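Local coordinates for Thiol:disulfide interchange protein (Klebsiella pneumoniae, PDB 6DXN), which probably acts in the periplasm as a thiol:disulfide oxidoreductase of the DsbA type, exchanging disulfides through a thioredoxin-like CxxC motif, at residues F29-G34 / K92-G97; T75-V80 / E122-M127; P23-F28 / F155-K160. One frame throughout, in Å; residues are numbered along the deposited sequence. Where two conformers were deposited one is given.

Contact 1. Residues F29-G34 / K92-G97; sequences FSFYCG and KLLFEG
F31 and F95 form an edge-to-face aromatic pair, the edge of F31 directed at the face of F95, with centroids 4.8 Å apart and planes at 59°. The atom that leads is F31 CD1, which stands over the centre of the F95 ring, so a slightly positive C-H edge meets the pi cloud. F31 has CG anti to its carbonyl carbon (chi1 -77°), on the side from which its ring meets F95. F31 itself is clamped on its two faces. F29 CE2 lies over the centre of one, while L94 CB makes a CH-pi contact from the other, 3.8 Å from the F31 centroid. The branch of L94 extends this cover, with L94 CD1 3.5 Å from F31 CZ. F95 also reaches F29, whose CD2 is 4.1 Å from F95 CZ. Phenylalanine suits position 31, since its ring gives two faces to F29 and L94 and an edge to F95.

The contact joins the two parts of a DsbA fold: residues 29-34 lead from an inner strand of the thioredoxin sheet into helix 34-41, and helix 87-99 belongs to the inserted helical domain. C33 is the first cysteine of the CxxC pattern, here a free thiol, and occupies the N-cap position, its side chain capping a backbone N of the helix that follows.

Polar bonds shape the loop rather than bridge to the helix segment. A type I turn from S30 to C33 is closed by C33 N to S30 O at 3.0 Å. In addition S30 OG accepts from Y32 N, 3.2 Å away, an ST turn for which serine's short hydroxyl is well suited. F95 packs beside this turn, F95 CD1 lying 3.6 Å from F31 O. That carbonyl and C33 O both accept from Q99 NE2, farther along the helix.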
loop_
_atom_site.group_PDB
_atom_site.type_symbol
_atom_site.label_atom_id
_atom_site.label_comp_id
_atom_site.label_asym_id
_atom_site.label_seq_id
_atom_site.Cartn_x
_atom_site.Cartn_y
_atom_site.Cartn_z
ATOM N N PHE A 29 -2.935 2.980 0.596
ATOM C CA PHE A 29 -2.593 3.835 -0.505
ATOM C C PHE A 29 -3.759 3.929 -1.494
ATOM O O PHE A 29 -4.747 3.203 -1.399
ATOM C CB PHE A 29 -1.347 3.284 -1.207
ATOM C CG PHE A 29 -1.618 2.133 -2.140
ATOM C CD1 PHE A 29 -1.812 0.846 -1.658
ATOM C CD2 PHE A 29 -1.697 2.344 -3.508
ATOM C CE1 PHE A 29 -2.077 -0.202 -2.525
ATOM C CE2 PHE A 29 -1.954 1.296 -4.375
ATOM C CZ PHE A 29 -2.140 0.023 -3.881
ATOM N N SER A 30 -3.605 4.849 -2.447
ATOM C CA SER A 30 -4.556 5.047 -3.504
ATOM C C SER A 30 -3.770 5.286 -4.792
ATOM O O SER A 30 -2.796 6.050 -4.800
ATOM C CB SER A 30 -5.492 6.191 -3.205
ATOM O OG SER A 30 -6.326 6.443 -4.313
ATOM N N PHE A 31 -4.189 4.619 -5.868
ATOM C CA PHE A 31 -3.512 4.812 -7.122
ATOM C C PHE A 31 -3.720 6.248 -7.635
ATOM O O PHE A 31 -3.060 6.634 -8.567
ATOM C CB PHE A 31 -3.956 3.782 -8.160
ATOM C CG PHE A 31 -3.367 2.408 -7.992
ATOM C CD1 PHE A 31 -2.053 2.164 -8.360
ATOM C CD2 PHE A 31 -4.127 1.351 -7.513
ATOM C CE1 PHE A 31 -1.508 0.898 -8.235
ATOM C CE2 PHE A 31 -3.579 0.087 -7.387
ATOM C CZ PHE A 31 -2.269 -0.137 -7.733
ATOM N N TYR A 32 -4.654 7.000 -7.030
ATOM C CA TYR A 32 -4.944 8.412 -7.406
ATOM C C TYR A 32 -4.039 9.399 -6.653
ATOM O O TYR A 32 -3.928 10.573 -7.036
ATOM C CB TYR A 32 -6.359 8.839 -6.998
ATOM C CG TYR A 32 -7.528 8.344 -7.809
ATOM C CD1 TYR A 32 -8.154 7.141 -7.512
ATOM C CD2 TYR A 32 -8.071 9.122 -8.822
ATOM C CE1 TYR A 32 -9.255 6.702 -8.232
ATOM C CE2 TYR A 32 -9.172 8.697 -9.551
ATOM C CZ TYR A 32 -9.767 7.484 -9.251
ATOM O OH TYR A 32 -10.849 7.054 -9.967
ATOM N N CYS A 33 -3.431 8.926 -5.562
ATOM C CA CYS A 33 -2.615 9.753 -4.652
ATOM C C CYS A 33 -1.191 9.963 -5.189
ATOM O O CYS A 33 -0.450 9.006 -5.389
ATOM C CB CYS A 33 -2.579 9.084 -3.281
ATOM S SG CYS A 33 -1.730 10.035 -1.997
ATOM N N GLY A 34 -0.817 11.232 -5.405
ATOM C CA GLY A 34 0.514 11.582 -5.926
ATOM C C GLY A 34 1.636 11.023 -5.053
ATOM O O GLY A 34 2.511 10.306 -5.537
ATOM N N LYS A 92 3.057 0.006 -11.187
ATOM C CA LYS A 92 3.519 1.248 -11.862
ATOM C C LYS A 92 2.609 1.632 -13.035
ATOM O O LYS A 92 2.457 2.823 -13.328
ATOM C CB LYS A 92 4.969 1.103 -12.343
ATOM C CG LYS A 92 6.008 0.976 -11.236
ATOM C CD LYS A 92 7.436 0.814 -11.741
ATOM C CE LYS A 92 8.442 0.501 -10.648
ATOM N NZ LYS A 92 8.476 1.545 -9.594
ATOM N N LEU A 93 2.009 0.631 -13.684
ATOM C CA LEU A 93 1.145 0.831 -14.854
ATOM C C LEU A 93 -0.201 1.455 -14.454
ATOM O O LEU A 93 -0.803 2.187 -15.266
ATOM C CB LEU A 93 0.953 -0.512 -15.561
ATOM C CG LEU A 93 2.243 -1.203 -16.004
ATOM C CD1 LEU A 93 1.953 -2.600 -16.529
ATOM C CD2 LEU A 93 2.982 -0.380 -17.049
ATOM N N LEU A 94 -0.664 1.182 -13.226
ATOM C CA LEU A 94 -1.933 1.757 -12.743
ATOM C C LEU A 94 -1.703 3.212 -12.319
ATOM O O LEU A 94 -2.553 4.060 -12.571
ATOM C CB LEU A 94 -2.513 0.908 -11.606
ATOM C CG LEU A 94 -3.099 -0.441 -12.024
ATOM C CD1 LEU A 94 -3.354 -1.328 -10.820
ATOM C CD2 LEU A 94 -4.378 -0.254 -12.828
ATOM N N PHE A 95 -0.562 3.480 -11.661
ATOM C CA PHE A 95 -0.210 4.826 -11.271
ATOM C C PHE A 95 -0.044 5.690 -12.529
ATOM O O PHE A 95 -0.510 6.822 -12.567
ATOM C CB PHE A 95 1.085 4.880 -10.459
ATOM C CG PHE A 95 0.963 4.531 -8.995
ATOM C CD1 PHE A 95 0.326 5.395 -8.118
ATOM C CD2 PHE A 95 1.551 3.386 -8.483
ATOM C CE1 PHE A 95 0.237 5.100 -6.765
ATOM C CE2 PHE A 95 1.469 3.097 -7.130
ATOM C CZ PHE A 95 0.801 3.946 -6.277
ATOM N N GLU A 96 0.648 5.150 -13.537
ATOM C CA GLU A 96 0.842 5.877 -14.799
ATOM C C GLU A 96 -0.529 6.094 -15.462
ATOM O O GLU A 96 -0.878 7.217 -15.823
ATOM C CB GLU A 96 1.811 5.135 -15.722
ATOM C CG GLU A 96 3.247 5.099 -15.211
ATOM C CD GLU A 96 4.229 4.349 -16.091
ATOM O OE1 GLU A 96 3.861 4.006 -17.246
ATOM O OE2 GLU A 96 5.374 4.113 -15.627
ATOM N N GLY A 97 -1.316 5.016 -15.566
ATOM C CA GLY A 97 -2.652 5.065 -16.206
ATOM C C GLY A 97 -3.590 6.081 -15.561
ATOM O O GLY A 97 -4.575 6.521 -16.185
#

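Contact 2. Residues T75-V80 / E122-M127; sequences TEAWAV and EKYAEM
The Y124 ring meets A77 at its edge: A77 CA lies near the ring plane, 3.2 Å from Y124 OH. Water 1 is also at the edge and in the plane, whereas V80 approaches obliquely, its CG1 3.6 Å from Y124 CE1. F114 of helix 107-115 adds an edge-to-face partner for the ring.

Two helices of the helical domain inserted in the DsbA thioredoxin fold meet here, 71-83 and 121-129. Their segments cross almost perpendicularly, at 98°, with axes 10.7 Å apart at closest approach. Across that separation Y124 extends with CG anti to its backbone N (chi1 -173°), its hydroxyl arriving at A77, whose small methyl lets the phenol come right up to the opposite backbone.

The phenol oxygen has a polar outlet as well. Y124 OH donates to water 1 at 2.6 Å, and this water donates in turn to E76 OE1. The same carboxylate oxygen is bound by Q128 NE2, so E76 links the tyrosine's helix at two points, once directly and once through solvent.

Next to the ring, branched V80 presents CG1 to both Y124 and M127, a selenomethionine here. The M127 chain bends at chi3 (-57°), and its terminal CE comes tightly against V80 CG1, at 3.4 Å.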
loop_
_atom_site.group_PDB
_atom_site.type_symbol
_atom_site.label_atom_id
_atom_site.label_comp_id
_atom_site.label_asym_id
_atom_site.label_seq_id
_atom_site.Cartn_x
_atom_site.Cartn_y
_atom_site.Cartn_z
ATOM N N THR A 75 -9.311 -1.514 -6.131
ATOM C CA THR A 75 -9.078 -2.416 -4.983
ATOM C C THR A 75 -9.214 -3.860 -5.475
ATOM O O THR A 75 -8.531 -4.748 -5.004
ATOM C CB THR A 75 -10.012 -2.099 -3.805
ATOM O OG1 THR A 75 -9.806 -0.739 -3.436
ATOM C CG2 THR A 75 -9.778 -2.977 -2.596
ATOM N N GLU A 76 -10.094 -4.053 -6.467
ATOM C CA GLU A 76 -10.304 -5.340 -7.057
ATOM C C GLU A 76 -9.104 -5.691 -7.940
ATOM O O GLU A 76 -8.609 -6.817 -7.900
ATOM C CB GLU A 76 -11.604 -5.335 -7.861
ATOM C CG GLU A 76 -11.889 -6.643 -8.566
ATOM C CD GLU A 76 -13.187 -6.620 -9.350
ATOM O OE1 GLU A 76 -13.332 -5.746 -10.228
ATOM O OE2 GLU A 76 -14.058 -7.450 -9.057
ATOM N N ALA A 77 -8.640 -4.711 -8.731
ATOM C CA ALA A 77 -7.515 -4.942 -9.628
ATOM C C ALA A 77 -6.255 -5.287 -8.822
ATOM O O ALA A 77 -5.467 -6.153 -9.225
ATOM C CB ALA A 77 -7.302 -3.738 -10.505
ATOM N N TRP A 78 -6.089 -4.640 -7.663
ATOM C CA TRP A 78 -4.889 -4.898 -6.838
ATOM C C TRP A 78 -4.955 -6.331 -6.271
ATOM O O TRP A 78 -3.949 -7.058 -6.242
ATOM C CB TRP A 78 -4.757 -3.797 -5.778
ATOM C CG TRP A 78 -3.469 -3.792 -5.012
ATOM C CD1 TRP A 78 -3.332 -3.850 -3.656
ATOM C CD2 TRP A 78 -2.134 -3.754 -5.548
ATOM N NE1 TRP A 78 -2.012 -3.826 -3.312
ATOM C CE2 TRP A 78 -1.251 -3.772 -4.448
ATOM C CE3 TRP A 78 -1.596 -3.689 -6.841
ATOM C CZ2 TRP A 78 0.134 -3.739 -4.599
ATOM C CZ3 TRP A 78 -0.224 -3.685 -6.991
ATOM C CH2 TRP A 78 0.626 -3.700 -5.880
ATOM N N ALA A 79 -6.158 -6.739 -5.850
ATOM C CA ALA A 79 -6.399 -8.072 -5.295
ATOM C C ALA A 79 -6.118 -9.143 -6.355
ATOM O O ALA A 79 -5.462 -10.148 -6.064
ATOM C CB ALA A 79 -7.807 -8.155 -4.764
ATOM N N VAL A 80 -6.616 -8.921 -7.581
ATOM C CA VAL A 80 -6.371 -9.845 -8.687
ATOM C C VAL A 80 -4.872 -9.840 -8.997
ATOM O O VAL A 80 -4.288 -10.895 -9.279
ATOM C CB VAL A 80 -7.188 -9.491 -9.950
ATOM C CG1 VAL A 80 -6.680 -10.231 -11.175
ATOM C CG2 VAL A 80 -8.675 -9.741 -9.769
ATOM N N GLU A 122 -11.189 -12.632 -20.196
ATOM C CA GLU A 122 -11.888 -13.820 -19.677
ATOM C C GLU A 122 -11.214 -14.316 -18.390
ATOM O O GLU A 122 -11.892 -14.708 -17.446
ATOM C CB GLU A 122 -11.918 -14.963 -20.696
ATOM C CG GLU A 122 -12.831 -14.718 -21.886
ATOM C CD GLU A 122 -12.344 -13.685 -22.888
ATOM O OE1 GLU A 122 -11.214 -13.179 -22.724
ATOM O OE2 GLU A 122 -13.090 -13.407 -23.840
ATOM N N LYS A 123 -9.876 -14.314 -18.365
ATOM C CA LYS A 123 -9.138 -14.760 -17.169
ATOM C C LYS A 123 -9.316 -13.712 -16.058
ATOM O O LYS A 123 -9.406 -14.053 -14.877
ATOM C CB LYS A 123 -7.661 -15.012 -17.501
ATOM C CG LYS A 123 -6.780 -15.460 -16.333
ATOM C CD LYS A 123 -7.093 -16.833 -15.748
ATOM C CE LYS A 123 -6.214 -17.168 -14.557
ATOM N NZ LYS A 123 -6.473 -18.535 -14.032
ATOM N N TYR A 124 -9.411 -12.434 -16.443
ATOM C CA TYR A 124 -9.574 -11.375 -15.444
ATOM C C TYR A 124 -10.948 -11.508 -14.771
ATOM O O TYR A 124 -11.067 -11.336 -13.561
ATOM C CB TYR A 124 -9.364 -9.987 -16.051
ATOM C CG TYR A 124 -9.359 -8.898 -15.012
ATOM C CD1 TYR A 124 -8.226 -8.654 -14.253
ATOM C CD2 TYR A 124 -10.494 -8.157 -14.740
ATOM C CE1 TYR A 124 -8.214 -7.684 -13.264
ATOM C CE2 TYR A 124 -10.496 -7.176 -13.759
ATOM C CZ TYR A 124 -9.350 -6.937 -13.021
ATOM O OH TYR A 124 -9.333 -5.969 -12.056
ATOM N N ALA A 125 -11.971 -11.830 -15.570
ATOM C CA ALA A 125 -13.330 -12.009 -15.076
ATOM C C ALA A 125 -13.380 -13.226 -14.143
ATOM O O ALA A 125 -14.051 -13.203 -13.104
ATOM C CB ALA A 125 -14.286 -12.144 -16.243
ATOM N N GLU A 126 -12.650 -14.283 -14.516
ATOM C CA GLU A 126 -12.588 -15.516 -13.724
ATOM C C GLU A 126 -11.971 -15.215 -12.349
ATOM O O GLU A 126 -12.453 -15.712 -11.330
ATOM C CB GLU A 126 -11.801 -16.596 -14.472
ATOM C CG GLU A 126 -12.522 -17.150 -15.695
ATOM C CD GLU A 126 -11.689 -18.085 -16.558
ATOM O OE1 GLU A 126 -10.517 -18.326 -16.206
ATOM O OE2 GLU A 126 -12.209 -18.565 -17.588
HETATM N N MSE A 127 -10.916 -14.390 -12.335
HETATM C CA MSE A 127 -10.228 -14.022 -11.092
HETATM C C MSE A 127 -11.076 -13.125 -10.225
HETATM O O MSE A 127 -11.067 -13.253 -9.005
HETATM C CB MSE A 127 -8.858 -13.429 -11.434
HETATM C CG MSE A 127 -7.963 -14.579 -11.911
HETATM SE SE MSE A 127 -6.092 -14.052 -12.239
HETATM C CE MSE A 127 -6.337 -12.608 -13.552
HETATM O O HOH W 1 -11.405 -4.548 -11.241
#

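Contact 3. Residues P23-F28 / F155-K160; sequences PPLVEF and FYVSGK
E27 lies alongside F155, both side chains pointing the same way from a non-hydrogen-bonded antiparallel pair. E27 CG sits over one face of the ring in a CH-pi contact, 3.9 Å from its centroid. Farther out, E27 CD is 3.4 Å from F155 CZ, with carboxylate and ring planes only 21° apart. With CG anti to its backbone N (chi1 170°) and an extended chain beyond, E27 can follow the ring to its end. On the same face of the sheet L25 and V157 lie side by side, L25 CD1 4.0 Å from V157 CG2. V26, F28 and Y156 pack on the other face: F28 CD2 is 3.6 Å from Y156 CD1, which reaches the edge of the F28 ring.

The backbones set these pairings. V26 and Y156 are a hydrogen-bonded pair, with Y156 N to V26 O at 2.9 Å and V26 N to Y156 O at 3.1 Å. Beyond the strand, S158 N donates to P24 O at 3.0 Å, from above the carbonyl plane. S158 and G159 both have positive phi, easily adopted by glycine, and turn the chain back into strand 161-163. Water 2 bonds P23 O and G159 N there, and Y156 O weakly.

Strands 25-29 and 154-157 are neighbours inside the thioredoxin sheet. Strand 60-63 flanks the former, and helix 45-52 covers the E27-F155 face through V45, D46 and I49.

The buried carboxylate of E27 lies near D46 and has a long, weak ion pair with K61. It is close to the CxxC residues without touching them, consistent with the buried acid beside the redox site in thioredoxin relatives; F155 lines it with carbon and gives it no hydrogen bond, so any polar partner must come from other residues or solvent.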
loop_
_atom_site.group_PDB
_atom_site.type_symbol
_atom_site.label_atom_id
_atom_site.label_comp_id
_atom_site.label_asym_id
_atom_site.label_seq_id
_atom_site.Cartn_x
_atom_site.Cartn_y
_atom_site.Cartn_z
ATOM N N PRO A 23 -2.326 -6.643 10.043
ATOM C CA PRO A 23 -1.083 -6.903 9.328
ATOM C C PRO A 23 0.087 -6.396 10.164
ATOM O O PRO A 23 -0.025 -5.387 10.860
ATOM C CB PRO A 23 -1.221 -6.107 8.023
ATOM C CG PRO A 23 -2.714 -5.940 7.842
ATOM C CD PRO A 23 -3.300 -5.900 9.236
ATOM N N PRO A 24 1.219 -7.120 10.204
ATOM C CA PRO A 24 2.387 -6.630 10.927
ATOM C C PRO A 24 2.841 -5.279 10.350
ATOM O O PRO A 24 3.380 -4.430 11.075
ATOM C CB PRO A 24 3.445 -7.713 10.684
ATOM C CG PRO A 24 2.660 -8.960 10.341
ATOM C CD PRO A 24 1.407 -8.470 9.650
ATOM N N LEU A 25 2.622 -5.106 9.042
ATOM C CA LEU A 25 3.018 -3.891 8.348
ATOM C C LEU A 25 2.107 -3.681 7.133
ATOM O O LEU A 25 2.034 -4.533 6.232
ATOM C CB LEU A 25 4.482 -4.018 7.919
ATOM C CG LEU A 25 5.056 -2.807 7.181
ATOM C CD1 LEU A 25 5.129 -1.601 8.103
ATOM C CD2 LEU A 25 6.426 -3.125 6.601
ATOM N N VAL A 26 1.414 -2.539 7.125
ATOM C CA VAL A 26 0.505 -2.229 6.042
ATOM C C VAL A 26 0.635 -0.737 5.703
ATOM O O VAL A 26 0.801 0.114 6.595
ATOM C CB VAL A 26 -0.945 -2.643 6.383
ATOM C CG1 VAL A 26 -1.500 -1.901 7.590
ATOM C CG2 VAL A 26 -1.883 -2.475 5.192
ATOM N N GLU A 27 0.617 -0.464 4.394
ATOM C CA GLU A 27 0.636 0.867 3.805
ATOM C C GLU A 27 -0.698 1.049 3.084
ATOM O O GLU A 27 -0.964 0.354 2.102
ATOM C CB GLU A 27 1.814 1.030 2.832
ATOM C CG GLU A 27 1.777 2.308 1.989
ATOM C CD GLU A 27 2.850 2.388 0.906
ATOM O OE1 GLU A 27 3.527 1.364 0.669
ATOM O OE2 GLU A 27 3.017 3.469 0.306
ATOM N N PHE A 28 -1.535 1.950 3.599
ATOM C CA PHE A 28 -2.782 2.254 2.919
ATOM C C PHE A 28 -2.436 3.245 1.804
ATOM O O PHE A 28 -1.711 4.204 2.027
ATOM C CB PHE A 28 -3.849 2.751 3.900
ATOM C CG PHE A 28 -4.352 1.706 4.873
ATOM C CD1 PHE A 28 -5.330 0.797 4.496
ATOM C CD2 PHE A 28 -3.884 1.661 6.176
ATOM C CE1 PHE A 28 -5.805 -0.150 5.390
ATOM C CE2 PHE A 28 -4.362 0.715 7.071
ATOM C CZ PHE A 28 -5.317 -0.190 6.675
ATOM N N PHE A 155 1.204 4.398 6.772
ATOM C CA PHE A 155 1.843 3.167 7.278
ATOM C C PHE A 155 1.413 2.898 8.727
ATOM O O PHE A 155 1.388 3.817 9.553
ATOM C CB PHE A 155 3.366 3.275 7.197
ATOM C CG PHE A 155 3.926 3.415 5.805
ATOM C CD1 PHE A 155 3.799 4.608 5.107
ATOM C CD2 PHE A 155 4.605 2.371 5.203
ATOM C CE1 PHE A 155 4.313 4.739 3.826
ATOM C CE2 PHE A 155 5.131 2.510 3.926
ATOM C CZ PHE A 155 4.988 3.693 3.243
ATOM N N TYR A 156 1.067 1.630 9.000
ATOM C CA TYR A 156 0.676 1.130 10.328
ATOM C C TYR A 156 1.516 -0.107 10.670
ATOM O O TYR A 156 1.595 -1.043 9.880
ATOM C CB TYR A 156 -0.814 0.783 10.383
ATOM C CG TYR A 156 -1.740 1.965 10.286
ATOM C CD1 TYR A 156 -2.000 2.560 9.066
ATOM C CD2 TYR A 156 -2.367 2.483 11.411
ATOM C CE1 TYR A 156 -2.850 3.647 8.962
ATOM C CE2 TYR A 156 -3.221 3.571 11.322
ATOM C CZ TYR A 156 -3.463 4.155 10.092
ATOM O OH TYR A 156 -4.295 5.228 9.977
ATOM N N VAL A 157 2.127 -0.091 11.862
ATOM C CA VAL A 157 2.948 -1.185 12.355
ATOM C C VAL A 157 2.203 -1.848 13.531
ATOM O O VAL A 157 1.705 -1.153 14.434
ATOM C CB VAL A 157 4.351 -0.689 12.772
ATOM C CG1 VAL A 157 5.266 -1.840 13.173
ATOM C CG2 VAL A 157 5.008 0.141 11.680
ATOM N N SER A 158 2.096 -3.186 13.482
ATOM C CA SER A 158 1.459 -4.021 14.547
ATOM C C SER A 158 0.038 -3.534 14.868
ATOM O O SER A 158 -0.495 -3.805 15.956
ATOM C CB SER A 158 2.317 -4.053 15.786
ATOM O OG SER A 158 3.554 -4.709 15.537
ATOM N N GLY A 159 -0.550 -2.795 13.918
ATOM C CA GLY A 159 -1.891 -2.244 14.040
ATOM C C GLY A 159 -2.051 -1.270 15.195
ATOM O O GLY A 159 -3.183 -0.959 15.566
ATOM N N LYS A 160 -0.933 -0.738 15.715
ATOM C CA LYS A 160 -0.964 0.134 16.895
ATOM C C LYS A 160 -0.168 1.432 16.687
ATOM O O LYS A 160 -0.449 2.421 17.361
ATOM C CB LYS A 160 -0.383 -0.629 18.090
ATOM C CG LYS A 160 -0.529 0.053 19.442
ATOM C CD LYS A 160 0.047 -0.756 20.585
ATOM C CE LYS A 160 -0.221 -0.155 21.947
ATOM N NZ LYS A 160 -1.659 -0.220 22.304
HETATM O O HOH W 2 -0.359 -2.604 11.194
#

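In the fold
All three contacts are largely buried, but they lie at different depths: contacts 1 and 3 are centred about 11 and 10 Å from the chain centre, on opposite sides of it, and contact 2 about 18 Å away. Contact 3 is internal to the thioredoxin sheet and depends on backbone hydrogen bonds, whereas contacts 1 and 2 rely on side-chain packing. The strand of contact 3 runs directly into the loop of contact 1, which leads into helix 34-41 and packs against helix 87-99 of the helical domain. Contact 2, within that domain, joins side chains through its water, contact 3 backbone atoms. W78, from a helix of contact 2, packs against F29 and F31, thereby connecting contacts 1 and 2.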